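Local coordinates for dITP/XTP pyrophosphatase (Staphylococcus aureus, PDB 4BNQ), which probably hydrolyses non-canonical purine nucleoside triphosphates such as XTP, dITP and ITP to their monophosphates and diphosphate, clearing them from the nucleotide pool, at residues I6-N9 and K13-D16; D16-V19 and H25-G28. One frame throughout, in Å; residues are numbered along the deposited sequence.

Interaction 1: I6-N9 and K13-D16; sequences IASN and KIND. With PO4 (phosphate ion), chain C.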
loop_
_atom_site.group_PDB
_atom_site.type_symbol
_atom_site.label_atom_id
_atom_site.label_comp_id
_atom_site.label_asym_id
_atom_site.label_seq_id
_atom_site.Cartn_x
_atom_site.Cartn_y
_atom_site.Cartn_z
ATOM N N ILE A 6 -6.304 9.641 -18.849
ATOM C CA ILE A 6 -5.008 9.690 -18.190
ATOM C C ILE A 6 -4.007 10.575 -18.946
ATOM O O ILE A 6 -3.644 10.296 -20.096
ATOM C CB ILE A 6 -4.437 8.291 -18.022
ATOM C CG1 ILE A 6 -5.475 7.399 -17.307
ATOM C CG2 ILE A 6 -3.130 8.354 -17.255
ATOM C CD1 ILE A 6 -5.098 5.972 -17.259
ATOM N N ALA A 7 -3.562 11.642 -18.289
ATOM C CA ALA A 7 -2.707 12.632 -18.932
ATOM C C ALA A 7 -1.252 12.174 -18.869
ATOM O O ALA A 7 -0.402 12.805 -18.234
ATOM C CB ALA A 7 -2.871 13.963 -18.284
ATOM N N SER A 8 -0.972 11.057 -19.526
ATOM C CA SER A 8 0.377 10.554 -19.604
ATOM C C SER A 8 0.660 10.132 -21.023
ATOM O O SER A 8 -0.212 9.513 -21.671
ATOM C CB SER A 8 0.548 9.352 -18.685
ATOM O OG SER A 8 1.872 8.869 -18.788
ATOM N N ASN A 9 1.869 10.472 -21.492
ATOM C CA ASN A 9 2.352 10.117 -22.832
ATOM C C ASN A 9 3.036 8.765 -22.814
ATOM O O ASN A 9 3.487 8.274 -23.849
ATOM C CB ASN A 9 3.380 11.136 -23.349
ATOM C CG ASN A 9 2.748 12.456 -23.748
ATOM O OD1 ASN A 9 1.610 12.500 -24.221
ATOM N ND2 ASN A 9 3.483 13.543 -23.552
ATOM N N LYS A 13 2.805 3.123 -18.932
ATOM C CA LYS A 13 1.876 3.522 -17.879
ATOM C C LYS A 13 0.420 3.262 -18.264
ATOM O O LYS A 13 -0.343 2.714 -17.463
ATOM C CB LYS A 13 2.051 4.997 -17.519
ATOM C CG LYS A 13 3.377 5.351 -16.878
ATOM C CD LYS A 13 3.299 6.748 -16.282
ATOM C CE LYS A 13 4.684 7.266 -15.871
ATOM N NZ LYS A 13 4.614 8.722 -15.546
ATOM N N ILE A 14 0.032 3.665 -19.471
ATOM C CA ILE A 14 -1.336 3.441 -19.934
ATOM C C ILE A 14 -1.688 1.951 -19.894
ATOM O O ILE A 14 -2.756 1.583 -19.432
ATOM C CB ILE A 14 -1.600 4.025 -21.344
ATOM C CG1 ILE A 14 -2.051 5.477 -21.250
ATOM C CG2 ILE A 14 -2.762 3.331 -22.011
ATOM C CD1 ILE A 14 -1.073 6.390 -20.747
ATOM N N ASN A 15 -0.774 1.102 -20.339
ATOM C CA ASN A 15 -0.969 -0.337 -20.248
ATOM C C ASN A 15 -1.221 -0.801 -18.820
ATOM O O ASN A 15 -2.131 -1.587 -18.579
ATOM C CB ASN A 15 0.225 -1.078 -20.847
ATOM C CG ASN A 15 0.418 -0.766 -22.324
ATOM O OD1 ASN A 15 -0.556 -0.490 -23.046
ATOM N ND2 ASN A 15 1.673 -0.795 -22.782
ATOM N N ASP A 16 -0.424 -0.318 -17.871
ATOM C CA ASP A 16 -0.611 -0.703 -16.473
ATOM C C ASP A 16 -1.964 -0.250 -15.998
ATOM O O ASP A 16 -2.629 -0.942 -15.238
ATOM C CB ASP A 16 0.412 -0.025 -15.566
ATOM C CG ASP A 16 1.772 -0.658 -15.631
ATOM O OD1 ASP A 16 1.958 -1.613 -16.410
ATOM O OD2 ASP A 16 2.667 -0.180 -14.898
HETATM P P PO4 C . 4.541 10.973 -18.413
HETATM O O1 PO4 C . 3.460 10.306 -17.560
HETATM O O2 PO4 C . 5.704 10.024 -18.587
HETATM O O3 PO4 C . 5.028 12.217 -17.693
HETATM O O4 PO4 C . 3.985 11.355 -19.755
#
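Ser8 and Lys13 meet at a bound phosphate ion in a buried contact between the loop that follows strand 3-6 and the first turns of helix 11-20. No hydrogen bond runs directly between the two segments; PO4 O1 lies between the two side chains. Lys13 NZ donates to PO4 O1 at 2.8 Å, whereas the 2.5 Å between Ser8 OG and PO4 O1 is too short to be trusted in detail. Lys13 CG stands anti to the carbonyl carbon (chi1 -66°) and the chain runs out extended from there, passing the serine hydroxyl at CD (3.6 Å from Ser8 OG) and bringing NZ to the phosphate. A second phosphate oxygen is held by the backbone: Asn9 N to PO4 O4 measures 2.9 Å, with an N-H...O angle of 158°. Ile14 makes the van der Waals part: its terminal CD1 lies against the Ser8 backbone, 3.4 Å from Ser8 O, and 4.0 Å from Ser8 CB. Lys13 NZ also forms a salt bridge with Asp67, while Lys52 gives the phosphate a further hydrogen bond. Ser8, Asn9 and Lys13 belong to the predicted substrate site, so the ion, probably from the crystallisation liquor, is consistent with a phosphate position in the nucleotide pocket of the HAM1 family.

Interaction 2: D16-V19 and H25-G28; sequences DFKV and HVIG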
loop_
_atom_site.group_PDB
_atom_site.type_symbol
_atom_site.label_atom_id
_atom_site.label_comp_id
_atom_site.label_asym_id
_atom_site.label_seq_id
_atom_site.Cartn_x
_atom_site.Cartn_y
_atom_site.Cartn_z
ATOM N N ASP A 16 -0.424 -0.318 -17.871
ATOM C CA ASP A 16 -0.611 -0.703 -16.473
ATOM C C ASP A 16 -1.964 -0.250 -15.998
ATOM O O ASP A 16 -2.629 -0.942 -15.238
ATOM C CB ASP A 16 0.412 -0.025 -15.566
ATOM C CG ASP A 16 1.772 -0.658 -15.631
ATOM O OD1 ASP A 16 1.958 -1.613 -16.410
ATOM O OD2 ASP A 16 2.667 -0.180 -14.898
ATOM N N PHE A 17 -2.354 0.945 -16.416
ATOM C CA PHE A 17 -3.605 1.500 -15.940
ATOM C C PHE A 17 -4.781 0.692 -16.464
ATOM O O PHE A 17 -5.805 0.587 -15.794
ATOM C CB PHE A 17 -3.735 2.972 -16.329
ATOM C CG PHE A 17 -2.970 3.898 -15.426
ATOM C CD1 PHE A 17 -3.286 3.986 -14.075
ATOM C CD2 PHE A 17 -1.922 4.661 -15.912
ATOM C CE1 PHE A 17 -2.567 4.836 -13.223
ATOM C CE2 PHE A 17 -1.200 5.509 -15.066
ATOM C CZ PHE A 17 -1.531 5.595 -13.723
ATOM N N LYS A 18 -4.625 0.111 -17.653
ATOM C CA LYS A 18 -5.698 -0.690 -18.239
ATOM C C LYS A 18 -5.914 -1.972 -17.433
ATOM O O LYS A 18 -7.055 -2.367 -17.200
ATOM C CB LYS A 18 -5.446 -0.983 -19.725
ATOM C CG LYS A 18 -5.755 0.220 -20.616
ATOM C CD LYS A 18 -5.473 -0.047 -22.098
ATOM C CE LYS A 18 -4.010 -0.341 -22.325
ATOM N NZ LYS A 18 -3.665 -0.526 -23.771
ATOM N N VAL A 19 -4.815 -2.590 -16.996
ATOM C CA VAL A 19 -4.861 -3.734 -16.087
ATOM C C VAL A 19 -5.563 -3.392 -14.770
ATOM O O VAL A 19 -6.407 -4.145 -14.293
ATOM C CB VAL A 19 -3.449 -4.240 -15.762
ATOM C CG1 VAL A 19 -3.508 -5.365 -14.689
ATOM C CG2 VAL A 19 -2.750 -4.714 -17.039
ATOM N N HIS A 25 -13.263 2.317 -19.342
ATOM C CA HIS A 25 -12.649 2.620 -20.611
ATOM C C HIS A 25 -11.496 3.568 -20.303
ATOM O O HIS A 25 -11.707 4.734 -19.955
ATOM C CB HIS A 25 -13.622 3.249 -21.606
ATOM C CG HIS A 25 -12.966 3.602 -22.895
ATOM N ND1 HIS A 25 -13.340 4.709 -23.660
ATOM C CD2 HIS A 25 -11.942 3.044 -23.566
ATOM C CE1 HIS A 25 -12.592 4.792 -24.716
ATOM N NE2 HIS A 25 -11.702 3.778 -24.700
ATOM N N VAL A 26 -10.275 3.055 -20.398
ATOM C CA VAL A 26 -9.091 3.853 -20.097
ATOM C C VAL A 26 -8.691 4.605 -21.356
ATOM O O VAL A 26 -8.462 3.997 -22.403
ATOM C CB VAL A 26 -7.945 2.967 -19.555
ATOM C CG1 VAL A 26 -6.616 3.686 -19.605
ATOM C CG2 VAL A 26 -8.245 2.529 -18.130
ATOM N N ILE A 27 -8.651 5.932 -21.267
ATOM C CA ILE A 27 -8.297 6.770 -22.416
ATOM C C ILE A 27 -6.966 7.477 -22.136
ATOM O O ILE A 27 -6.884 8.339 -21.246
ATOM C CB ILE A 27 -9.379 7.836 -22.719
ATOM C CG1 ILE A 27 -10.715 7.173 -23.030
ATOM C CG2 ILE A 27 -9.001 8.702 -23.918
ATOM C CD1 ILE A 27 -11.831 8.151 -23.382
ATOM N N GLY A 28 -5.928 7.108 -22.883
ATOM C CA GLY A 28 -4.631 7.752 -22.750
ATOM C C GLY A 28 -4.667 9.114 -23.437
ATOM O O GLY A 28 -5.363 9.278 -24.435
#
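Val26 of strand 25-28 packs against Lys18 and Phe17 of helix 11-20 in an apolar contact with no hydrogen bond across it. The backbones come nearest at Lys18 and Val26, whose CA atoms are 6.0 Å apart. Val26 directs its side chain toward the helix and carries most of the contact. With CG1 anti to the backbone N (chi1 164°), its two methyls meet different parts of the helix: CG1 the Lys18 side chain, 3.7 Å from Lys18 CG, and CG2 the backbone, 3.9 Å from Phe17 O. Lys18 contributes the root of its chain, CG also standing 3.7 Å from Val26 CB, and the two side chains cross obliquely. Further out, the bend at chi3 (-62°) turns the lysine's amino group back along the helix to Asn15 OD1, with which NZ forms a hydrogen bond. Of the lysine's methylenes only CG rests on the valine, and the amino group stays outside the apolar contact. Phe17 touches more loosely, CB to Val26 CG1 at 4.4 Å; CB faces the strand, while the ring packs on Arg178 and Ile182 of helix 177-191. Strand 25-28 pairs in parallel with strand 3-6, so the contact closes the helix onto the second strand of a beta-alpha-beta unit, with helix 177-191 packing against Phe17.

In the fold
Both contacts draw on helix 11-20, their segments overlapping at Asp16, which takes no part in either, and their centres are about 7 Å apart. Interaction 1 serves the helix's N-terminal part, where polar groups converge on an anion; interaction 2, further along, relies on apolar packing and includes the exposed Lys18, although both are mainly buried. Their lysines differ accordingly: Lys13 delivers its charge into the predicted substrate site, while Lys18 packs through its CG methylene and turns its amino group to Asn15. Ile6 joins the two: its CD1 is 3.4 Å from Phe17 CB and 3.6 Å from Val26 CG1, and Ile6 N lies 2.8 Å from Ile27 O, a probable hydrogen bond between the parallel strands. Ile14 CG1 adds packing on Gly28 CA at 3.8 Å.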